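PDB 6Q1S: probable amino acid aminotransferase from Mycobacterium tuberculosis, which is a probable class IV aminotransferase, a two-subunit protein that binds 4'-deoxy-4'-aminopyridoxal-5'-phosphate and 2-oxoglutaric acid. Local coordinates for residues A21-A26 and A104-V109; P68-A73 and L93-G98; A222-A227 and Y232-R237. All blocks are in the same frame, centred on the assembly; numbering follows the deposited sequence.

Interaction 1. Residues A21-A26 and A104-V109; sequences ADDLAA and APTAYV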
loop_
_atom_site.group_PDB
_atom_site.type_symbol
_atom_site.label_atom_id
_atom_site.label_comp_id
_atom_site.label_asym_id
_atom_site.label_seq_id
_atom_site.Cartn_x
_atom_site.Cartn_y
_atom_site.Cartn_z
ATOM N N ALA B 21 2.605 -0.236 -18.553
ATOM C CA ALA B 21 3.400 0.526 -17.599
ATOM C C ALA B 21 2.558 1.497 -16.784
ATOM O O ALA B 21 3.020 1.973 -15.741
ATOM C CB ALA B 21 4.508 1.286 -18.325
ATOM N N ASP B 22 1.343 1.806 -17.237
ATOM C CA ASP B 22 0.475 2.760 -16.561
ATOM C C ASP B 22 -0.697 2.091 -15.852
ATOM O O ASP B 22 -1.655 2.777 -15.480
ATOM C CB ASP B 22 -0.039 3.806 -17.553
ATOM C CG ASP B 22 -0.657 3.185 -18.786
ATOM O OD1 ASP B 22 -1.198 3.939 -19.623
ATOM O OD2 ASP B 22 -0.637 1.942 -18.903
ATOM N N ASP B 23 -0.652 0.773 -15.664
ATOM C CA ASP B 23 -1.698 0.095 -14.912
ATOM C C ASP B 23 -1.642 0.542 -13.458
ATOM O O ASP B 23 -0.568 0.581 -12.852
ATOM C CB ASP B 23 -1.540 -1.421 -15.017
ATOM C CG ASP B 23 -2.778 -2.170 -14.565
ATOM O OD1 ASP B 23 -3.066 -2.168 -13.349
ATOM O OD2 ASP B 23 -3.471 -2.755 -15.423
ATOM N N LEU B 24 -2.802 0.893 -12.901
ATOM C CA LEU B 24 -2.839 1.455 -11.557
ATOM C C LEU B 24 -2.416 0.456 -10.488
ATOM O O LEU B 24 -2.091 0.868 -9.370
ATOM C CB LEU B 24 -4.238 1.991 -11.258
ATOM C CG LEU B 24 -4.545 3.304 -11.979
ATOM C CD1 LEU B 24 -6.044 3.508 -12.122
ATOM C CD2 LEU B 24 -3.903 4.472 -11.247
ATOM N N ALA B 25 -2.399 -0.841 -10.803
ATOM C CA ALA B 25 -1.856 -1.813 -9.862
ATOM C C ALA B 25 -0.366 -1.609 -9.648
ATOM O O ALA B 25 0.140 -1.844 -8.544
ATOM C CB ALA B 25 -2.123 -3.234 -10.354
ATOM N N ALA B 26 0.349 -1.175 -10.682
ATOM C CA ALA B 26 1.796 -1.028 -10.605
ATOM C C ALA B 26 2.228 0.362 -10.159
ATOM O O ALA B 26 3.199 0.492 -9.406
ATOM C CB ALA B 26 2.426 -1.351 -11.961
ATOM N N ALA B 104 -11.822 0.167 -18.415
ATOM C CA ALA B 104 -11.883 -1.255 -18.106
ATOM C C ALA B 104 -10.895 -1.594 -16.996
ATOM O O ALA B 104 -9.714 -1.242 -17.095
ATOM C CB ALA B 104 -11.583 -2.085 -19.351
ATOM N N PRO B 105 -11.332 -2.257 -15.929
ATOM C CA PRO B 105 -10.393 -2.680 -14.889
ATOM C C PRO B 105 -9.593 -3.899 -15.319
ATOM O O PRO B 105 -10.028 -4.701 -16.147
ATOM C CB PRO B 105 -11.311 -3.007 -13.704
ATOM C CG PRO B 105 -12.599 -3.395 -14.330
ATOM C CD PRO B 105 -12.729 -2.555 -15.574
ATOM N N THR B 106 -8.406 -4.031 -14.732
ATOM C CA THR B 106 -7.526 -5.158 -15.007
ATOM C C THR B 106 -7.891 -6.321 -14.094
ATOM O O THR B 106 -8.067 -6.138 -12.885
ATOM C CB THR B 106 -6.061 -4.766 -14.804
ATOM O OG1 THR B 106 -5.761 -3.603 -15.588
ATOM C CG2 THR B 106 -5.143 -5.902 -15.226
ATOM N N ALA B 107 -8.022 -7.511 -14.678
ATOM C CA ALA B 107 -8.444 -8.687 -13.927
ATOM C C ALA B 107 -7.844 -9.933 -14.558
ATOM O O ALA B 107 -8.022 -10.162 -15.757
ATOM C CB ALA B 107 -9.971 -8.791 -13.895
ATOM N N TYR B 108 -7.135 -10.730 -13.762
ATOM C CA TYR B 108 -6.600 -11.991 -14.260
ATOM C C TYR B 108 -6.364 -12.938 -13.092
ATOM O O TYR B 108 -6.422 -12.550 -11.922
ATOM C CB TYR B 108 -5.317 -11.786 -15.074
ATOM C CG TYR B 108 -4.153 -11.191 -14.315
ATOM C CD1 TYR B 108 -3.983 -9.816 -14.229
ATOM C CD2 TYR B 108 -3.208 -12.007 -13.706
ATOM C CE1 TYR B 108 -2.913 -9.269 -13.545
ATOM C CE2 TYR B 108 -2.137 -11.469 -13.020
ATOM C CZ TYR B 108 -1.994 -10.100 -12.944
ATOM O OH TYR B 108 -0.925 -9.564 -12.264
ATOM N N VAL B 109 -6.093 -14.195 -13.436
ATOM C CA VAL B 109 -5.860 -15.268 -12.477
ATOM C C VAL B 109 -4.465 -15.826 -12.716
ATOM O O VAL B 109 -4.055 -16.028 -13.864
ATOM C CB VAL B 109 -6.930 -16.372 -12.612
ATOM C CG1 VAL B 109 -6.494 -17.647 -11.905
ATOM C CG2 VAL B 109 -8.261 -15.887 -12.072
#
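Asp23 and Thr106 reach for each other from opposite directions, and the carboxylate of the first takes a hydrogen bond from the hydroxyl of the second. The modelled separation of Thr106 OG1 and Asp23 OD2, 2.4 Å, is very short, and at 2.30 Å resolution its exact length is doubtful. The threonine methyl lies alongside the same oxygen, with Thr106 CG2 3.6 Å from Asp23 OD2. Asp23 CG stands anti to the backbone N (chi1 -165°), which carries the carboxylate across the gap to the strand. The other oxygen turns back to its own chain: Asp23 OD1 receives Ala25 N on its anti lone pair, over 2.9 Å at an N-H...O angle of 163°, so Asp23 is the N-cap of helix 24-27. Ser96 OG is also hydrogen-bonded to OD1. Further out, backbone bonds join Leu24 to Gly98 and Thr106 to Ser96, holding cap and strand against the same turn. Arg99 forms a salt bridge with Asp22, and the hydroxyl of Tyr108 bonds to Ala21 O of the second subunit, placing the contact beside the dimer interface. The bonds of Ala25 N and Ser96 OG to OD1, with the Thr106 bond of uncertain length on OD2, probably limit the rotation of this buried carboxylate and stabilise its charge, consistent with an ionised aspartate that links the N-cap of helix 24-27 to Thr106.

Interaction 2. Residues P68-A73 and L93-G98; sequences PRWRRA and LIYSRG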
loop_
_atom_site.group_PDB
_atom_site.type_symbol
_atom_site.label_atom_id
_atom_site.label_comp_id
_atom_site.label_asym_id
_atom_site.label_seq_id
_atom_site.Cartn_x
_atom_site.Cartn_y
_atom_site.Cartn_z
ATOM N N PRO B 68 -19.451 -15.304 -12.124
ATOM C CA PRO B 68 -19.377 -16.390 -13.117
ATOM C C PRO B 68 -18.138 -16.317 -13.991
ATOM O O PRO B 68 -17.597 -17.362 -14.376
ATOM C CB PRO B 68 -20.660 -16.204 -13.938
ATOM C CG PRO B 68 -21.599 -15.526 -13.014
ATOM C CD PRO B 68 -20.749 -14.605 -12.188
ATOM N N ARG B 69 -17.674 -15.109 -14.318
ATOM C CA ARG B 69 -16.460 -14.962 -15.115
ATOM C C ARG B 69 -15.222 -15.339 -14.310
ATOM O O ARG B 69 -14.285 -15.942 -14.846
ATOM C CB ARG B 69 -16.359 -13.525 -15.630
ATOM C CG ARG B 69 -15.670 -13.360 -16.978
ATOM C CD ARG B 69 -16.381 -12.295 -17.808
ATOM N NE ARG B 69 -15.600 -11.857 -18.963
ATOM C CZ ARG B 69 -14.930 -10.709 -19.018
ATOM N NH1 ARG B 69 -14.945 -9.879 -17.983
ATOM N NH2 ARG B 69 -14.248 -10.390 -20.109
ATOM N N TRP B 70 -15.196 -14.985 -13.022
ATOM C CA TRP B 70 -14.066 -15.354 -12.173
ATOM C C TRP B 70 -14.015 -16.857 -11.923
ATOM O O TRP B 70 -12.929 -17.441 -11.861
ATOM C CB TRP B 70 -14.125 -14.588 -10.851
ATOM C CG TRP B 70 -13.575 -13.199 -10.946
ATOM C CD1 TRP B 70 -14.286 -12.035 -11.001
ATOM C CD2 TRP B 70 -12.193 -12.828 -11.017
ATOM N NE1 TRP B 70 -13.431 -10.963 -11.090
ATOM C CE2 TRP B 70 -12.140 -11.423 -11.102
ATOM C CE3 TRP B 70 -10.994 -13.547 -11.012
ATOM C CZ2 TRP B 70 -10.939 -10.724 -11.181
ATOM C CZ3 TRP B 70 -9.801 -12.849 -11.091
ATOM C CH2 TRP B 70 -9.783 -11.454 -11.176
ATOM N N ARG B 71 -15.176 -17.501 -11.754
ATOM C CA ARG B 71 -15.180 -18.939 -11.500
ATOM C C ARG B 71 -14.659 -19.730 -12.693
ATOM O O ARG B 71 -14.093 -20.814 -12.516
ATOM C CB ARG B 71 -16.579 -19.426 -11.117
ATOM C CG ARG B 71 -17.012 -19.043 -9.711
ATOM C CD ARG B 71 -18.290 -19.768 -9.308
ATOM N NE ARG B 71 -19.500 -19.008 -9.609
ATOM C CZ ARG B 71 -20.175 -18.295 -8.715
ATOM N NH1 ARG B 71 -19.758 -18.243 -7.458
ATOM N NH2 ARG B 71 -21.268 -17.637 -9.073
ATOM N N ARG B 72 -14.863 -19.230 -13.912
ATOM C CA ARG B 72 -14.335 -19.930 -15.078
ATOM C C ARG B 72 -12.821 -19.781 -15.172
ATOM O O ARG B 72 -12.116 -20.746 -15.487
ATOM C CB ARG B 72 -15.004 -19.424 -16.354
ATOM C CG ARG B 72 -14.572 -20.176 -17.606
ATOM C CD ARG B 72 -15.278 -19.639 -18.834
ATOM N NE ARG B 72 -14.976 -18.229 -19.056
ATOM C CZ ARG B 72 -15.672 -17.438 -19.864
ATOM N NH1 ARG B 72 -16.718 -17.919 -20.524
ATOM N NH2 ARG B 72 -15.329 -16.165 -20.007
ATOM N N ALA B 73 -12.306 -18.574 -14.920
ATOM C CA ALA B 73 -10.863 -18.362 -14.981
ATOM C C ALA B 73 -10.132 -19.197 -13.935
ATOM O O ALA B 73 -9.056 -19.740 -14.209
ATOM C CB ALA B 73 -10.544 -16.878 -14.803
ATOM N N LEU B 93 -5.900 -14.163 -7.507
ATOM C CA LEU B 93 -6.792 -13.370 -8.348
ATOM C C LEU B 93 -6.387 -11.906 -8.248
ATOM O O LEU B 93 -6.481 -11.314 -7.172
ATOM C CB LEU B 93 -8.247 -13.539 -7.913
ATOM C CG LEU B 93 -8.623 -14.903 -7.344
ATOM C CD1 LEU B 93 -10.021 -14.868 -6.750
ATOM C CD2 LEU B 93 -8.534 -15.941 -8.435
ATOM N N ILE B 94 -5.953 -11.323 -9.360
ATOM C CA ILE B 94 -5.516 -9.931 -9.390
ATOM C C ILE B 94 -6.610 -9.099 -10.044
ATOM O O ILE B 94 -6.999 -9.359 -11.188
ATOM C CB ILE B 94 -4.183 -9.770 -10.135
ATOM C CG1 ILE B 94 -3.153 -10.769 -9.604
ATOM C CG2 ILE B 94 -3.671 -8.342 -9.999
ATOM C CD1 ILE B 94 -2.760 -10.535 -8.162
ATOM N N TYR B 95 -7.108 -8.098 -9.320
ATOM C CA TYR B 95 -8.215 -7.256 -9.772
ATOM C C TYR B 95 -7.820 -5.805 -9.516
ATOM O O TYR B 95 -7.899 -5.323 -8.382
ATOM C CB TYR B 95 -9.511 -7.627 -9.059
ATOM C CG TYR B 95 -10.750 -6.949 -9.600
ATOM C CD1 TYR B 95 -10.922 -6.754 -10.963
ATOM C CD2 TYR B 95 -11.762 -6.531 -8.745
ATOM C CE1 TYR B 95 -12.059 -6.140 -11.459
ATOM C CE2 TYR B 95 -12.902 -5.921 -9.230
ATOM C CZ TYR B 95 -13.047 -5.726 -10.585
ATOM O OH TYR B 95 -14.184 -5.117 -11.071
ATOM N N SER B 96 -7.404 -5.111 -10.570
ATOM C CA SER B 96 -6.911 -3.748 -10.473
ATOM C C SER B 96 -7.872 -2.779 -11.147
ATOM O O SER B 96 -8.729 -3.172 -11.942
ATOM C CB SER B 96 -5.528 -3.625 -11.119
ATOM O OG SER B 96 -5.363 -2.359 -11.732
ATOM N N ARG B 97 -7.705 -1.495 -10.823
ATOM C CA ARG B 97 -8.557 -0.459 -11.393
ATOM C C ARG B 97 -8.318 -0.255 -12.883
ATOM O O ARG B 97 -9.138 0.397 -13.540
ATOM C CB ARG B 97 -8.357 0.859 -10.638
ATOM C CG ARG B 97 -9.534 1.821 -10.748
ATOM C CD ARG B 97 -9.413 2.973 -9.761
ATOM N NE ARG B 97 -9.245 2.505 -8.388
ATOM C CZ ARG B 97 -10.252 2.220 -7.566
ATOM N NH1 ARG B 97 -11.507 2.359 -7.974
ATOM N NH2 ARG B 97 -10.004 1.800 -6.335
ATOM N N GLY B 98 -7.235 -0.788 -13.431
ATOM C CA GLY B 98 -6.958 -0.645 -14.844
ATOM C C GLY B 98 -5.922 0.419 -15.129
ATOM O O GLY B 98 -5.212 0.912 -14.248
#
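Helix 67-84 packs on one face of the antiparallel sheet that contains strand 89-96, and Trp70 is the side chain that bridges them. The axes of the short segments 68-73 and 93-96 are 11.1 Å apart and run at 141°, a separation spanned by the indole. Its six-membered ring does the touching. Trp70 CZ3 rests on Leu93 CB at 3.6 Å, while at the edge of the indole Trp70 CH2 lies 3.5 Å from Ile94 O, which is near the ring plane. Farther along the same rim, Trp70 CZ2 lies 4.0 Å from Tyr95 CD1. The two aromatic groups make an edge-to-face pair, with the indole edge directed at the phenol face and the planes at 82°. Tyr95 CG is anti to the backbone N (chi1 -172°), which raises the ring from the strand beside the indole; its hydroxyl is hydrogen-bonded to Pro63 O. Leu50 of helix 46-59 and Ala107 and Val109 of strand 106-113 also pack on Trp70. Beyond the tyrosine the strand ends in an ST turn, where Gly98 N donates to Ser96 OG. The arrangement is that of a helix layered on an antiparallel sheet, an alpha+beta arrangement with a tryptophan at the interface.

Interaction 3. Residues A222-A227 and Y232-R237; sequences ALFEVA and YDCDYR
Phe224 lays one face of its ring over Cys234 CB, which sits 3.4 Å from the ring centroid and only 1° off the normal, a nearly centred CH-pi contact. The sulfur stays over the same face: Cys234 SG is 4.1 Å from the centroid of the Phe224 ring, a sulfur-aromatic contact. With SG anti to the carbonyl carbon (chi1 -46°), the thiol also leans toward the helix, where it meets Ala227 CB at 4.0 Å. Farther along the strand the phenylalanine presents its edge to Tyr236 in an offset edge-to-face pair, the planes at 64° and Phe224 CE2 3.8 Å from Tyr236 CZ. The Tyr236 hydroxyl is hydrogen-bonded to Gln220, earlier on helix 218-229, so the phenol is tied to the same helix it packs against. Thr207 of the neighbouring strand 204-207 touches both rings. At the other end of the contact the backbones meet: Tyr232 N donates to Ala227 O over 2.8 Å. Beside this bond the beta carbons Ala227 CB and Tyr232 CB are 3.7 Å apart, and the same carbonyl oxygen lies at the edge of the Tyr232 ring. Helix 218-229 and strand 233-236 belong to a beta-alpha-beta unit whose first strand is 204-207, and the contact packs its second half. Its chemistry is mainly dispersive, a phenylalanine covered on one face by a cysteine and turned edge-on to a tyrosine, while one backbone hydrogen bond closes the short connection from helix to strand.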
loop_
_atom_site.group_PDB
_atom_site.type_symbol
_atom_site.label_atom_id
_atom_site.label_comp_id
_atom_site.label_asym_id
_atom_site.label_seq_id
_atom_site.Cartn_x
_atom_site.Cartn_y
_atom_site.Cartn_z
ATOM N N ALA B 222 -13.842 -20.647 8.193
ATOM C CA ALA B 222 -14.060 -22.058 7.899
ATOM C C ALA B 222 -13.562 -22.943 9.031
ATOM O O ALA B 222 -14.142 -24.005 9.288
ATOM C CB ALA B 222 -13.374 -22.434 6.586
ATOM N N LEU B 223 -12.497 -22.525 9.722
ATOM C CA LEU B 223 -12.041 -23.262 10.896
ATOM C C LEU B 223 -13.084 -23.219 12.002
ATOM O O LEU B 223 -13.328 -24.227 12.675
ATOM C CB LEU B 223 -10.711 -22.700 11.397
ATOM C CG LEU B 223 -10.165 -23.339 12.676
ATOM C CD1 LEU B 223 -9.764 -24.784 12.428
ATOM C CD2 LEU B 223 -8.992 -22.540 13.226
ATOM N N PHE B 224 -13.708 -22.059 12.210
ATOM C CA PHE B 224 -14.762 -21.973 13.215
ATOM C C PHE B 224 -15.937 -22.880 12.875
ATOM O O PHE B 224 -16.594 -23.405 13.777
ATOM C CB PHE B 224 -15.237 -20.528 13.370
ATOM C CG PHE B 224 -14.430 -19.724 14.353
ATOM C CD1 PHE B 224 -13.169 -20.145 14.745
ATOM C CD2 PHE B 224 -14.938 -18.553 14.897
ATOM C CE1 PHE B 224 -12.425 -19.410 15.650
ATOM C CE2 PHE B 224 -14.198 -17.814 15.803
ATOM C CZ PHE B 224 -12.941 -18.245 16.181
ATOM N N GLU B 225 -16.223 -23.072 11.588
ATOM C CA GLU B 225 -17.345 -23.922 11.211
ATOM C C GLU B 225 -17.069 -25.386 11.541
ATOM O O GLU B 225 -17.920 -26.079 12.111
ATOM C CB GLU B 225 -17.656 -23.761 9.725
ATOM C CG GLU B 225 -18.108 -22.367 9.331
ATOM C CD GLU B 225 -18.518 -22.293 7.872
ATOM O OE1 GLU B 225 -18.879 -21.190 7.405
ATOM O OE2 GLU B 225 -18.465 -23.338 7.185
ATOM N N VAL B 226 -15.888 -25.884 11.171
ATOM C CA VAL B 226 -15.593 -27.294 11.403
ATOM C C VAL B 226 -15.385 -27.557 12.887
ATOM O O VAL B 226 -15.781 -28.607 13.403
ATOM C CB VAL B 226 -14.372 -27.738 10.574
ATOM C CG1 VAL B 226 -14.793 -28.082 9.145
ATOM C CG2 VAL B 226 -13.260 -26.706 10.618
ATOM N N ALA B 227 -14.770 -26.608 13.596
ATOM C CA ALA B 227 -14.507 -26.803 15.019
ATOM C C ALA B 227 -15.796 -26.762 15.832
ATOM O O ALA B 227 -15.969 -27.546 16.773
ATOM C CB ALA B 227 -13.522 -25.746 15.519
ATOM N N TYR B 232 -16.019 -27.822 19.563
ATOM C CA TYR B 232 -15.192 -26.718 20.028
ATOM C C TYR B 232 -16.012 -25.439 20.115
ATOM O O TYR B 232 -16.805 -25.127 19.221
ATOM C CB TYR B 232 -13.999 -26.499 19.096
ATOM C CG TYR B 232 -13.021 -27.650 19.043
ATOM C CD1 TYR B 232 -13.221 -28.721 18.180
ATOM C CD2 TYR B 232 -11.897 -27.664 19.857
ATOM C CE1 TYR B 232 -12.325 -29.774 18.130
ATOM C CE2 TYR B 232 -10.998 -28.712 19.817
ATOM C CZ TYR B 232 -11.215 -29.765 18.953
ATOM O OH TYR B 232 -10.321 -30.810 18.912
ATOM N N ASP B 233 -15.809 -24.692 21.196
ATOM C CA ASP B 233 -16.436 -23.390 21.356
ATOM C C ASP B 233 -15.503 -22.317 20.812
ATOM O O ASP B 233 -14.318 -22.278 21.159
ATOM C CB ASP B 233 -16.764 -23.115 22.825
ATOM C CG ASP B 233 -17.747 -24.116 23.401
ATOM O OD1 ASP B 233 -17.461 -24.681 24.479
ATOM O OD2 ASP B 233 -18.793 -24.361 22.764
ATOM N N CYS B 234 -16.039 -21.459 19.949
ATOM C CA CYS B 234 -15.272 -20.390 19.331
ATOM C C CYS B 234 -15.996 -19.066 19.529
ATOM O O CYS B 234 -17.228 -19.018 19.580
ATOM C CB CYS B 234 -15.049 -20.665 17.842
ATOM S SG CYS B 234 -14.515 -22.360 17.497
ATOM N N ASP B 235 -15.222 -17.990 19.641
ATOM C CA ASP B 235 -15.801 -16.682 19.908
ATOM C C ASP B 235 -14.806 -15.603 19.508
ATOM O O ASP B 235 -13.615 -15.867 19.319
ATOM C CB ASP B 235 -16.193 -16.545 21.386
ATOM C CG ASP B 235 -17.108 -15.363 21.644
ATOM O OD1 ASP B 235 -16.610 -14.302 22.080
ATOM O OD2 ASP B 235 -18.323 -15.491 21.390
ATOM N N TYR B 236 -15.316 -14.383 19.368
ATOM C CA TYR B 236 -14.517 -13.222 19.000
ATOM C C TYR B 236 -14.355 -12.366 20.246
ATOM O O TYR B 236 -15.341 -11.841 20.774
ATOM C CB TYR B 236 -15.174 -12.431 17.868
ATOM C CG TYR B 236 -15.335 -13.221 16.588
ATOM C CD1 TYR B 236 -14.434 -13.074 15.545
ATOM C CD2 TYR B 236 -16.371 -14.134 16.434
ATOM C CE1 TYR B 236 -14.567 -13.798 14.378
ATOM C CE2 TYR B 236 -16.515 -14.861 15.270
ATOM C CZ TYR B 236 -15.608 -14.691 14.245
ATOM O OH TYR B 236 -15.743 -15.413 13.081
ATOM N N ARG B 237 -13.117 -12.229 20.712
ATOM C CA ARG B 237 -12.835 -11.556 21.968
ATOM C C ARG B 237 -11.716 -10.546 21.773
ATOM O O ARG B 237 -10.977 -10.582 20.786
ATOM C CB ARG B 237 -12.441 -12.554 23.069
ATOM C CG ARG B 237 -13.462 -13.656 23.334
ATOM C CD ARG B 237 -13.481 -14.048 24.805
ATOM N NE ARG B 237 -13.872 -15.442 25.005
ATOM C CZ ARG B 237 -15.125 -15.889 24.994
ATOM N NH1 ARG B 237 -16.132 -15.052 24.786
ATOM N NH2 ARG B 237 -15.368 -17.178 25.190
#

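How the interactions relate
From the N terminus, residues 21-26 meet residues 104-109, and interaction 1 closes a loop of 77 intervening residues. Interaction 2 falls wholly within that span, joining helix 67-84 to strand 89-96 across 19 residues. The two contacts adjoin in two places: through strands 89-96 and 106-113, which are neighbours in one antiparallel sheet, and through the turn after strand 89-96, which meets the beginning of helix 24-27. Interaction 3 follows in series and closes a short helix-to-strand connection in the part built on the mixed sheet. Its centre is about 37 Å from that of interaction 1, on the opposite side of the chain's centre.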